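Local coordinates for protein aldose 1-epimerase (Escherichia coli, PDB 3NRE) that probably interconverts the alpha and beta anomers of aldose sugars, as a member of the galactose mutarotase clan, at residues E24-W27 and P32-R35; Q119-T124 and L128-S133; Q185-N190 and N202-W207; Q210-Q215 and A221-T226. All coordinates share one frame; numbering follows the deposited sequence. Where two conformers were deposited one is given.

Interaction 1: residues E24-W27 and P32-R35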
loop_
_atom_site.group_PDB
_atom_site.type_symbol
_atom_site.label_atom_id
_atom_site.label_comp_id
_atom_site.label_asym_id
_atom_site.label_seq_id
_atom_site.Cartn_x
_atom_site.Cartn_y
_atom_site.Cartn_z
ATOM N N GLU A 24 2.421 -12.872 -1.424
ATOM C CA GLU A 24 1.699 -13.746 -2.401
ATOM C C GLU A 24 0.564 -14.572 -1.771
ATOM O O GLU A 24 -0.187 -15.229 -2.476
ATOM C CB GLU A 24 2.691 -14.664 -3.156
ATOM C CG GLU A 24 3.612 -13.854 -4.071
ATOM C CD GLU A 24 2.963 -13.406 -5.431
ATOM O OE1 GLU A 24 1.743 -13.620 -5.633
ATOM O OE2 GLU A 24 3.724 -12.912 -6.320
ATOM N N GLY A 25 0.447 -14.531 -0.452
ATOM C CA GLY A 25 -0.679 -15.124 0.248
ATOM C C GLY A 25 -0.590 -14.871 1.736
ATOM O O GLY A 25 0.487 -14.764 2.284
ATOM N N PHE A 26 -1.759 -14.786 2.363
ATOM C CA PHE A 26 -1.891 -14.692 3.800
ATOM C C PHE A 26 -3.188 -15.414 4.144
ATOM O O PHE A 26 -4.269 -15.035 3.658
ATOM C CB PHE A 26 -1.942 -13.212 4.214
ATOM C CG PHE A 26 -2.004 -12.989 5.691
ATOM C CD1 PHE A 26 -1.379 -13.849 6.573
ATOM C CD2 PHE A 26 -2.617 -11.858 6.205
ATOM C CE1 PHE A 26 -1.443 -13.619 7.967
ATOM C CE2 PHE A 26 -2.668 -11.627 7.580
ATOM C CZ PHE A 26 -2.107 -12.485 8.456
ATOM N N TRP A 27 -3.056 -16.496 4.915
ATOM C CA TRP A 27 -4.155 -17.406 5.184
ATOM C C TRP A 27 -4.244 -17.782 6.667
ATOM O O TRP A 27 -3.258 -17.747 7.385
ATOM C CB TRP A 27 -3.998 -18.723 4.434
ATOM C CG TRP A 27 -3.881 -18.683 2.955
ATOM C CD1 TRP A 27 -4.911 -18.810 2.029
ATOM C CD2 TRP A 27 -2.671 -18.573 2.187
ATOM N NE1 TRP A 27 -4.397 -18.749 0.764
ATOM C CE2 TRP A 27 -3.037 -18.594 0.832
ATOM C CE3 TRP A 27 -1.324 -18.499 2.520
ATOM C CZ2 TRP A 27 -2.085 -18.598 -0.203
ATOM C CZ3 TRP A 27 -0.372 -18.431 1.491
ATOM C CH2 TRP A 27 -0.765 -18.517 0.152
ATOM N N PRO A 32 -8.424 -17.366 2.908
ATOM C CA PRO A 32 -7.573 -16.258 2.504
ATOM C C PRO A 32 -7.964 -14.985 3.195
ATOM O O PRO A 32 -9.150 -14.615 3.214
ATOM C CB PRO A 32 -7.771 -16.146 1.004
ATOM C CG PRO A 32 -8.907 -17.015 0.647
ATOM C CD PRO A 32 -9.271 -17.871 1.806
ATOM N N LEU A 33 -6.982 -14.381 3.833
ATOM C CA LEU A 33 -7.175 -13.096 4.516
ATOM C C LEU A 33 -6.892 -11.948 3.589
ATOM O O LEU A 33 -7.417 -10.841 3.756
ATOM C CB LEU A 33 -6.259 -13.031 5.740
ATOM C CG LEU A 33 -6.423 -14.198 6.725
ATOM C CD1 LEU A 33 -5.409 -14.083 7.844
ATOM C CD2 LEU A 33 -7.896 -14.283 7.298
ATOM N N LEU A 34 -5.913 -12.164 2.702
ATOM C CA LEU A 34 -5.675 -11.299 1.561
ATOM C C LEU A 34 -5.963 -12.145 0.320
ATOM O O LEU A 34 -5.952 -13.391 0.346
ATOM C CB LEU A 34 -4.205 -10.838 1.526
ATOM C CG LEU A 34 -3.634 -9.927 2.599
ATOM C CD1 LEU A 34 -2.127 -9.683 2.434
ATOM C CD2 LEU A 34 -4.463 -8.594 2.629
ATOM N N ARG A 35 -6.239 -11.472 -0.791
ATOM C CA ARG A 35 -6.478 -12.115 -2.033
ATOM C C ARG A 35 -5.256 -13.002 -2.352
ATOM O O ARG A 35 -4.165 -12.507 -2.372
ATOM C CB ARG A 35 -6.628 -11.053 -3.144
ATOM C CG ARG A 35 -6.729 -11.609 -4.515
ATOM C CD ARG A 35 -6.734 -10.571 -5.600
ATOM N NE ARG A 35 -5.405 -10.019 -5.847
ATOM C CZ ARG A 35 -5.157 -9.201 -6.861
ATOM N NH1 ARG A 35 -6.146 -8.812 -7.635
ATOM N NH2 ARG A 35 -3.947 -8.729 -7.075
HETATM O O HOH W 1 -4.057 -15.251 0.473
#

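Interaction 2: residues Q119-T124 and L128-S133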
loop_
_atom_site.group_PDB
_atom_site.type_symbol
_atom_site.label_atom_id
_atom_site.label_comp_id
_atom_site.label_asym_id
_atom_site.label_seq_id
_atom_site.Cartn_x
_atom_site.Cartn_y
_atom_site.Cartn_z
ATOM N N GLN A 119 12.340 -4.459 4.124
ATOM C CA GLN A 119 10.976 -4.815 4.460
ATOM C C GLN A 119 11.036 -6.073 5.323
ATOM O O GLN A 119 11.491 -7.109 4.820
ATOM C CB GLN A 119 10.142 -5.076 3.208
ATOM C CG GLN A 119 8.657 -5.041 3.507
ATOM C CD GLN A 119 7.782 -5.225 2.295
ATOM O OE1 GLN A 119 6.566 -5.023 2.378
ATOM N NE2 GLN A 119 8.365 -5.659 1.187
ATOM N N ALA A 120 10.577 -5.953 6.580
ATOM C CA ALA A 120 10.499 -7.038 7.556
ATOM C C ALA A 120 9.063 -7.491 7.775
ATOM O O ALA A 120 8.135 -6.695 7.884
ATOM C CB ALA A 120 11.105 -6.607 8.898
ATOM N N PHE A 121 8.894 -8.806 7.859
ATOM C CA PHE A 121 7.597 -9.433 8.071
ATOM C C PHE A 121 7.704 -10.271 9.342
ATOM O O PHE A 121 8.684 -10.979 9.505
ATOM C CB PHE A 121 7.293 -10.377 6.890
ATOM C CG PHE A 121 7.228 -9.694 5.541
ATOM C CD1 PHE A 121 8.372 -9.452 4.814
ATOM C CD2 PHE A 121 6.001 -9.341 4.991
ATOM C CE1 PHE A 121 8.324 -8.817 3.574
ATOM C CE2 PHE A 121 5.933 -8.730 3.753
ATOM C CZ PHE A 121 7.098 -8.501 3.037
ATOM N N HIS A 122 6.668 -10.252 10.174
ATOM C CA HIS A 122 6.607 -11.074 11.375
ATOM C C HIS A 122 5.205 -11.621 11.614
ATOM O O HIS A 122 4.222 -10.904 11.441
ATOM C CB HIS A 122 7.087 -10.244 12.544
ATOM C CG HIS A 122 7.260 -11.013 13.811
ATOM N ND1 HIS A 122 6.513 -10.757 14.939
ATOM C CD2 HIS A 122 8.089 -12.039 14.130
ATOM C CE1 HIS A 122 6.877 -11.589 15.903
ATOM N NE2 HIS A 122 7.836 -12.371 15.437
ATOM N N LEU A 123 5.116 -12.900 12.008
ATOM C CA LEU A 123 3.833 -13.541 12.303
ATOM C C LEU A 123 3.800 -13.934 13.747
ATOM O O LEU A 123 4.776 -14.487 14.250
ATOM C CB LEU A 123 3.645 -14.829 11.498
ATOM C CG LEU A 123 3.082 -14.750 10.109
ATOM C CD1 LEU A 123 2.837 -16.173 9.600
ATOM C CD2 LEU A 123 1.779 -13.927 10.080
ATOM N N THR A 124 2.687 -13.637 14.412
ATOM C CA THR A 124 2.360 -14.289 15.677
ATOM C C THR A 124 1.120 -15.134 15.418
ATOM O O THR A 124 0.769 -15.352 14.268
ATOM C CB THR A 124 2.101 -13.283 16.787
ATOM O OG1 THR A 124 0.919 -12.538 16.460
ATOM C CG2 THR A 124 3.312 -12.367 16.978
ATOM N N LEU A 128 0.023 -10.265 11.674
ATOM C CA LEU A 128 1.112 -10.051 10.734
ATOM C C LEU A 128 1.576 -8.600 10.907
ATOM O O LEU A 128 0.744 -7.679 10.859
ATOM C CB LEU A 128 0.597 -10.178 9.297
ATOM C CG LEU A 128 1.558 -9.683 8.210
ATOM C CD1 LEU A 128 2.875 -10.464 8.228
ATOM C CD2 LEU A 128 0.894 -9.719 6.824
ATOM N N THR A 129 2.885 -8.411 11.126
ATOM C CA THR A 129 3.488 -7.080 11.207
ATOM C C THR A 129 4.492 -6.938 10.046
ATOM O O THR A 129 5.357 -7.790 9.829
ATOM C CB THR A 129 4.203 -6.853 12.565
ATOM O OG1 THR A 129 3.290 -7.104 13.646
ATOM C CG2 THR A 129 4.740 -5.424 12.691
ATOM N N VAL A 130 4.382 -5.840 9.320
ATOM C CA VAL A 130 5.252 -5.549 8.192
ATOM C C VAL A 130 5.835 -4.155 8.429
ATOM O O VAL A 130 5.097 -3.251 8.789
ATOM C CB VAL A 130 4.498 -5.536 6.842
ATOM C CG1 VAL A 130 5.512 -5.343 5.727
ATOM C CG2 VAL A 130 3.648 -6.845 6.612
ATOM N N THR A 131 7.149 -4.030 8.284
ATOM C CA THR A 131 7.891 -2.819 8.572
ATOM C C THR A 131 8.739 -2.419 7.338
ATOM O O THR A 131 9.534 -3.235 6.829
ATOM C CB THR A 131 8.778 -3.112 9.822
ATOM O OG1 THR A 131 7.939 -3.535 10.917
ATOM C CG2 THR A 131 9.657 -1.910 10.259
ATOM N N LEU A 132 8.578 -1.184 6.855
ATOM C CA LEU A 132 9.417 -0.627 5.803
ATOM C C LEU A 132 10.308 0.464 6.407
ATOM O O LEU A 132 9.796 1.327 7.124
ATOM C CB LEU A 132 8.551 0.004 4.720
ATOM C CG LEU A 132 7.957 -0.868 3.604
ATOM C CD1 LEU A 132 6.905 -0.027 2.923
ATOM C CD2 LEU A 132 9.069 -1.387 2.628
ATOM N N SER A 133 11.616 0.397 6.131
ATOM C CA SER A 133 12.602 1.375 6.553
ATOM C C SER A 133 13.434 1.753 5.341
ATOM O O SER A 133 14.035 0.871 4.708
ATOM C CB SER A 133 13.530 0.825 7.645
ATOM O OG SER A 133 12.778 0.251 8.700
HETATM O O HOH W 2 7.561 -6.234 11.004
HETATM O O HOH W 3 3.161 -9.862 14.299
#

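Interaction 3: residues Q185-N190 and N202-W207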
loop_
_atom_site.group_PDB
_atom_site.type_symbol
_atom_site.label_atom_id
_atom_site.label_comp_id
_atom_site.label_asym_id
_atom_site.label_seq_id
_atom_site.Cartn_x
_atom_site.Cartn_y
_atom_site.Cartn_z
ATOM N N GLN A 185 -22.421 9.468 0.907
ATOM C CA GLN A 185 -22.780 8.377 1.809
ATOM C C GLN A 185 -22.054 7.098 1.387
ATOM O O GLN A 185 -21.499 6.407 2.247
ATOM C CB GLN A 185 -24.310 8.152 1.903
ATOM C CG GLN A 185 -24.743 7.033 2.917
ATOM N N GLU A 186 -22.019 6.809 0.079
ATOM C CA GLU A 186 -21.469 5.535 -0.413
ATOM C C GLU A 186 -19.954 5.433 -0.163
ATOM O O GLU A 186 -19.365 4.342 -0.174
ATOM C CB GLU A 186 -21.769 5.368 -1.925
ATOM C CG GLU A 186 -23.275 5.124 -2.249
ATOM N N LEU A 187 -19.301 6.575 0.013
ATOM C CA LEU A 187 -17.836 6.615 0.281
ATOM C C LEU A 187 -17.491 7.034 1.721
ATOM O O LEU A 187 -16.368 7.435 2.021
ATOM C CB LEU A 187 -17.140 7.583 -0.687
ATOM C CG LEU A 187 -17.186 7.184 -2.150
ATOM C CD1 LEU A 187 -16.591 8.265 -3.042
ATOM C CD2 LEU A 187 -16.470 5.850 -2.308
ATOM N N ASP A 188 -18.442 6.912 2.615
ATOM C CA ASP A 188 -18.252 7.320 4.011
ATOM C C ASP A 188 -18.095 6.088 4.889
ATOM O O ASP A 188 -19.091 5.411 5.229
ATOM C CB ASP A 188 -19.460 8.169 4.492
ATOM C CG ASP A 188 -19.215 8.822 5.854
ATOM O OD1 ASP A 188 -18.352 8.322 6.601
ATOM O OD2 ASP A 188 -19.913 9.823 6.200
ATOM N N PHE A 189 -16.838 5.796 5.251
ATOM C CA PHE A 189 -16.482 4.620 6.016
ATOM C C PHE A 189 -16.175 4.958 7.468
ATOM O O PHE A 189 -15.562 4.158 8.177
ATOM C CB PHE A 189 -15.294 3.893 5.360
ATOM C CG PHE A 189 -15.540 3.582 3.916
ATOM C CD1 PHE A 189 -16.509 2.657 3.561
ATOM C CD2 PHE A 189 -14.885 4.275 2.918
ATOM C CE1 PHE A 189 -16.755 2.388 2.173
ATOM C CE2 PHE A 189 -15.146 4.037 1.566
ATOM C CZ PHE A 189 -16.094 3.091 1.203
ATOM N N ASN A 190 -16.626 6.120 7.944
ATOM C CA ASN A 190 -16.461 6.416 9.383
ATOM C C ASN A 190 -17.154 5.389 10.289
ATOM O O ASN A 190 -16.633 5.007 11.333
ATOM C CB ASN A 190 -16.932 7.836 9.718
ATOM C CG ASN A 190 -15.956 8.893 9.235
ATOM O OD1 ASN A 190 -14.941 9.155 9.892
ATOM N ND2 ASN A 190 -16.217 9.452 8.049
ATOM N N ASN A 202 -10.082 6.434 -5.031
ATOM C CA ASN A 202 -10.149 7.708 -4.277
ATOM C C ASN A 202 -9.281 7.650 -3.071
ATOM O O ASN A 202 -9.264 6.616 -2.342
ATOM C CB ASN A 202 -11.583 8.058 -3.846
ATOM C CG ASN A 202 -12.503 8.298 -5.010
ATOM O OD1 ASN A 202 -13.075 7.358 -5.600
ATOM N ND2 ASN A 202 -12.638 9.581 -5.406
ATOM N N GLY A 203 -8.605 8.775 -2.803
ATOM C CA GLY A 203 -7.862 8.958 -1.582
ATOM C C GLY A 203 -8.725 9.690 -0.529
ATOM O O GLY A 203 -9.631 10.484 -0.888
ATOM N N PHE A 204 -8.455 9.379 0.742
ATOM C CA PHE A 204 -9.204 9.889 1.883
ATOM C C PHE A 204 -8.215 10.499 2.866
ATOM O O PHE A 204 -7.119 9.979 3.065
ATOM C CB PHE A 204 -10.014 8.750 2.555
ATOM C CG PHE A 204 -11.083 8.207 1.663
ATOM C CD1 PHE A 204 -10.765 7.283 0.687
ATOM C CD2 PHE A 204 -12.371 8.676 1.746
ATOM C CE1 PHE A 204 -11.726 6.835 -0.193
ATOM C CE2 PHE A 204 -13.349 8.234 0.879
ATOM C CZ PHE A 204 -13.027 7.280 -0.097
ATOM N N ALA A 205 -8.619 11.618 3.458
ATOM C CA ALA A 205 -7.781 12.335 4.434
ATOM C C ALA A 205 -8.434 12.287 5.795
ATOM O O ALA A 205 -9.612 11.907 5.944
ATOM C CB ALA A 205 -7.610 13.812 4.024
ATOM N N GLY A 206 -7.674 12.684 6.804
ATOM C CA GLY A 206 -8.203 12.722 8.159
ATOM C C GLY A 206 -8.250 11.388 8.878
ATOM O O GLY A 206 -8.926 11.245 9.879
ATOM N N TRP A 207 -7.458 10.440 8.412
ATOM C CA TRP A 207 -7.460 9.109 8.959
ATOM C C TRP A 207 -6.586 9.065 10.186
ATOM O O TRP A 207 -5.655 9.873 10.321
ATOM C CB TRP A 207 -6.909 8.148 7.913
ATOM C CG TRP A 207 -7.029 6.715 8.239
ATOM C CD1 TRP A 207 -8.073 6.098 8.837
ATOM C CD2 TRP A 207 -6.123 5.681 7.825
ATOM N NE1 TRP A 207 -7.840 4.741 8.883
ATOM C CE2 TRP A 207 -6.641 4.468 8.286
ATOM C CE3 TRP A 207 -4.888 5.682 7.162
ATOM C CZ2 TRP A 207 -5.994 3.253 8.073
ATOM C CZ3 TRP A 207 -4.250 4.509 6.951
ATOM C CH2 TRP A 207 -4.785 3.300 7.435
#

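Interaction 4: residues Q210-Q215 and A221-T226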
loop_
_atom_site.group_PDB
_atom_site.type_symbol
_atom_site.label_atom_id
_atom_site.label_comp_id
_atom_site.label_asym_id
_atom_site.label_seq_id
_atom_site.Cartn_x
_atom_site.Cartn_y
_atom_site.Cartn_z
ATOM N N GLN A 210 -6.051 3.568 11.542
ATOM C CA GLN A 210 -6.664 2.336 11.987
ATOM C C GLN A 210 -7.880 2.011 11.123
ATOM O O GLN A 210 -8.717 2.895 10.820
ATOM C CB GLN A 210 -7.079 2.433 13.468
ATOM C CG GLN A 210 -5.924 2.824 14.388
ATOM C CD GLN A 210 -6.296 2.756 15.868
ATOM O OE1 GLN A 210 -7.061 1.897 16.293
ATOM N NE2 GLN A 210 -5.757 3.671 16.650
ATOM N N ALA A 211 -7.998 0.742 10.764
ATOM C CA ALA A 211 -9.124 0.311 9.961
ATOM C C ALA A 211 -9.626 -1.041 10.420
ATOM O O ALA A 211 -8.923 -1.824 11.039
ATOM C CB ALA A 211 -8.753 0.271 8.473
ATOM N N ARG A 212 -10.872 -1.308 10.098
ATOM C CA ARG A 212 -11.464 -2.607 10.373
ATOM C C ARG A 212 -12.060 -3.113 9.071
ATOM O O ARG A 212 -12.821 -2.386 8.423
ATOM C CB ARG A 212 -12.518 -2.456 11.469
ATOM C CG ARG A 212 -13.139 -3.713 11.911
ATOM C CD ARG A 212 -13.999 -3.477 13.129
ATOM N NE ARG A 212 -14.831 -4.636 13.371
ATOM C CZ ARG A 212 -14.465 -5.726 14.050
ATOM N NH1 ARG A 212 -13.264 -5.821 14.620
ATOM N NH2 ARG A 212 -15.330 -6.728 14.187
ATOM N N ILE A 213 -11.646 -4.323 8.652
ATOM C CA ILE A 213 -12.204 -4.955 7.486
ATOM C C ILE A 213 -13.044 -6.136 7.996
ATOM O O ILE A 213 -12.464 -7.109 8.466
ATOM C CB ILE A 213 -11.096 -5.460 6.520
ATOM C CG1 ILE A 213 -10.287 -4.297 5.913
ATOM C CG2 ILE A 213 -11.668 -6.270 5.380
ATOM C CD1 ILE A 213 -9.092 -3.864 6.761
ATOM N N GLU A 214 -14.374 -6.075 7.861
ATOM C CA GLU A 214 -15.235 -7.135 8.337
ATOM C C GLU A 214 -15.618 -8.098 7.249
ATOM O O GLU A 214 -16.091 -7.658 6.187
ATOM C CB GLU A 214 -16.532 -6.573 8.928
ATOM C CG GLU A 214 -16.284 -5.659 10.099
ATOM C CD GLU A 214 -17.533 -4.933 10.601
ATOM O OE1 GLU A 214 -18.657 -5.167 10.096
ATOM O OE2 GLU A 214 -17.360 -4.089 11.498
ATOM N N GLN A 215 -15.488 -9.395 7.549
ATOM C CA GLN A 215 -15.755 -10.471 6.606
ATOM C C GLN A 215 -16.804 -11.378 7.261
ATOM O O GLN A 215 -16.543 -12.528 7.624
ATOM C CB GLN A 215 -14.441 -11.179 6.255
ATOM C CG GLN A 215 -13.376 -10.252 5.611
ATOM C CD GLN A 215 -13.726 -9.843 4.192
ATOM O OE1 GLN A 215 -14.900 -9.963 3.776
ATOM N NE2 GLN A 215 -12.694 -9.489 3.386
ATOM N N ALA A 221 -12.922 -10.589 11.274
ATOM C CA ALA A 221 -12.578 -9.239 10.853
ATOM C C ALA A 221 -11.053 -9.166 10.900
ATOM O O ALA A 221 -10.415 -9.923 11.643
ATOM C CB ALA A 221 -13.177 -8.194 11.769
ATOM N N ILE A 222 -10.492 -8.250 10.127
ATOM C CA ILE A 222 -9.067 -7.916 10.165
ATOM C C ILE A 222 -8.957 -6.504 10.677
ATOM O O ILE A 222 -9.667 -5.623 10.189
ATOM C CB ILE A 222 -8.406 -7.951 8.764
ATOM C CG1 ILE A 222 -8.385 -9.374 8.231
ATOM C CG2 ILE A 222 -6.989 -7.362 8.804
ATOM C CD1 ILE A 222 -7.495 -9.544 7.039
ATOM N N ILE A 223 -8.086 -6.321 11.672
ATOM C CA ILE A 223 -7.832 -5.034 12.306
ATOM C C ILE A 223 -6.500 -4.566 11.784
ATOM O O ILE A 223 -5.469 -5.189 12.009
ATOM C CB ILE A 223 -7.695 -5.112 13.837
ATOM C CG1 ILE A 223 -9.002 -5.531 14.484
ATOM C CG2 ILE A 223 -7.165 -3.781 14.416
ATOM C CD1 ILE A 223 -10.121 -4.642 14.189
HETATM N N MSE A 224 -6.559 -3.449 11.083
HETATM C CA MSE A 224 -5.368 -2.805 10.507
HETATM C C MSE A 224 -4.951 -1.638 11.402
HETATM O O MSE A 224 -5.786 -0.776 11.734
HETATM C CB MSE A 224 -5.629 -2.283 9.072
HETATM C CG MSE A 224 -4.500 -1.360 8.515
HETATM SE SE MSE A 224 -4.563 -0.670 6.651
HETATM C CE MSE A 224 -4.925 -2.242 5.653
ATOM N N GLU A 225 -3.661 -1.613 11.766
ATOM C CA GLU A 225 -3.065 -0.533 12.573
ATOM C C GLU A 225 -1.732 -0.127 11.963
ATOM O O GLU A 225 -0.978 -0.958 11.473
ATOM C CB GLU A 225 -2.823 -0.955 14.030
ATOM C CG GLU A 225 -4.100 -1.187 14.783
ATOM C CD GLU A 225 -3.886 -1.480 16.277
ATOM O OE1 GLU A 225 -2.912 -0.982 16.898
ATOM O OE2 GLU A 225 -4.729 -2.215 16.820
ATOM N N THR A 226 -1.477 1.165 11.908
ATOM C CA THR A 226 -0.204 1.670 11.386
ATOM C C THR A 226 0.541 2.479 12.464
ATOM O O THR A 226 -0.086 3.167 13.341
ATOM C CB THR A 226 -0.415 2.569 10.158
ATOM O OG1 THR A 226 -1.414 3.560 10.485
ATOM C CG2 THR A 226 -0.810 1.723 8.896
#

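Interaction 1: residues E24-W27 and P32-R35
Leu33 sets its CD1 methyl as a knob on the ring of Phe26: the methyl lies 3.7 Å from the ring centroid, only 13° off the normal, which makes this a CH-pi contact over the face. Two torsions bring the partners together. Phe26 carries CG opposite its backbone N (chi1 -177°), while Leu33 turns CG beside its own N, which, with chi2 extended, carries CD1 out over the ring. Leu34 fills the neighbouring hollow at the root of the same side chain, where its CD1 is 4.0 Å from Phe26 CB and its CG stands near the ring plane at the edge. One leucine thus covers the face and the other packs against the stem.

Backbone bonds help hold this fit. Phe26 O accepts from Leu33 N at 2.8 Å, and more weakly from Leu34 N at 3.4 Å. A water adds a bridge, accepting from Phe26 N and donating to Leu34 O at 2.7 Å. Toward the turn, Trp27 and Pro32 form an antiparallel non-hydrogen-bonded pair; the indole leans on the proline, with Trp27 CD1 3.7 Å from Pro32 CA.

Around this, Leu12 and Leu14 of strand 12-17 touch Leu33 and Phe26, and Pro150 and Phe152 touch Leu34. Glu24 and Gly25 both face Asp15 in a classic beta bulge. Gly25 CA lies 3.3 Å above the Trp27 indole plane. The whole is a short beta-hairpin connection at the edge of a four-stranded antiparallel sheet, its hydrophobic side turned into the beta-sandwich core of the mutarotase fold.

Interaction 2: residues Q119-T124 and L128-S133
Phe121 lies alongside Val130, both pointing to the same side of the sheet, so that the two valine methyls meet one side of the ring: Phe121 CD2 is 3.8 Å from Val130 CG2, and CG1 sits over a face. Next along, Gln119 runs out as an extended chain with CG opposite its backbone N (chi1 -163°). This draws its methylene groups beside Leu132, where Gln119 CG is 3.8 Å from Leu132 CD2, and across Val130. The amide end is held elsewhere, NE2 by Gly21 O and OE1 by the indole NH of Trp148. At the turn end Leu123 CD2 rests on Leu128 CB at 4.0 Å, the two side chains crossing at a slant.

These residues share one buried face, covered by strands 12-17, 22-28 and 142-153. The other bears Ala120, His122, Thr129 and Thr131 and carries ordered water. One water donates to Ala120 O and lies 2.7 Å from Thr131 OG1; another bridges His122 O and Thr129 OG1.

Ala120 with Thr131 and His122 with Thr129 are hydrogen-bonded pairs, each joined by two N-H...O bonds, such as Thr129 N to His122 O at 2.8 Å. CA-H...O contacts such as Val130 CA to Ala120 O at 3.1 Å fill the intervals. With strand axes 4.6 Å apart at 167°, this is a regular antiparallel beta hairpin, part of the large sheet of the mutarotase beta-sandwich.

Interaction 3: residues Q185-N190 and N202-W207
Leu187 and Phe189 bring a loop containing an Asx turn against Phe204, on a strand of the antiparallel beta fold; the contact is small, burying 152 Å² in all.

Its apolar part rests on three side chains. Leu187 CB is 4.2 Å from Phe204 CE2. Phe189 also reaches that ring, with its CE2 4.2 Å from Phe204 CZ; the Phe204 atom lies near the plane of the Phe189 ring, at its edge. Phe204 holds CG beside its backbone N (chi1 -65°), which directs the ring toward the loop. Tyr233 stacks on Phe204, and Ile235 touches both phenylalanines, so strand 232-237 joins the cluster. Tyr167 of strand 166-170 touches Leu187 as well as Phe204.

Polar bonding shapes the loop itself. Asp188 N donates to Gln185 O, and Asp188 OD1 is gripped by two donors of Asn190. Asn190 ND2 donates to Asp188 OD1 at 2.8 Å on the syn side, 35° out of the carboxylate plane, and also donates to Ala164 O. Asn190 N donates to Asp188 OD1 at 3.1 Å, closing the Asx turn.

A polar atom meets the ring directly too: Leu187 O approaches Phe204 CE2 obliquely, at 3.3 Å.

Interaction 4: residues Q210-Q215 and A221-T226
A regular antiparallel beta hairpin joins strands 210-215 and 220-227 within the large sheet, between strand 159-162 and strand 279-290. The strand axes come within 4.6 Å at 169°. Four backbone bonds tie the hydrogen-bonded pairs Ala211 with Met224 (selenomethionine) and Ile213 with Ile222; the straightest, Ile213 N to Ile222 O, spans 2.8 Å with an angle of 177° at the hydrogen.

One face, bearing Ala211, Ile213, Ile222 and Met224, is apolar. Here Ala211 CB meets Met224 CB at 4.1 Å, and Phe152 touches Ile213, Ile222 and Met224 from strand 142-153.

The other face is built round Arg212, described here in one of its two modelled conformers. CG lies opposite its backbone N, and the chain stays extended to NE, laying the guanidinium across the neighbouring strand. Ala221 CB sits 3.4 Å above the Arg212 guanidinium plane, offset toward the rim, while Ile223 CD1 comes to the edge at 3.4 Å from Arg212 NH1. Arg212 NE forms a salt bridge with Glu214 OE2 at 3.2 Å. The carboxylate oxygen lies nearly in the guanidinium plane, and NE approaches it on the anti side.

In this conformer the charges form a chain from Arg159 through Glu214 and Arg212 to Glu289, passing over strand 220-227, with methyl groups at a face and an edge of the guanidinium. This may limit its rotation and probably favours the ionised carboxylate of Glu214.

Interactions 2 and 4 are regular hairpins of the same large sheet, their nearest atoms about 7 Å apart. Each has an apolar inner face and a more polar outer one, but waters bridge the outer side in interaction 2, whereas ion pairs occupy it in interaction 4. Interaction 1 belongs to a four-stranded sheet and packs between them: Phe26 CZ lies 3.7 Å from Leu128 CB, and Leu33 O lies 3.5 Å from Ile222 CD1. Interaction 3 is the outlying contact, lacking strand pairing and relying on aromatic packing; Trp207, at the end of segment 202-207 and outside the contact itself, puts CH2 4.1 Å from Met224 SE of interaction 4. All four are largely buried.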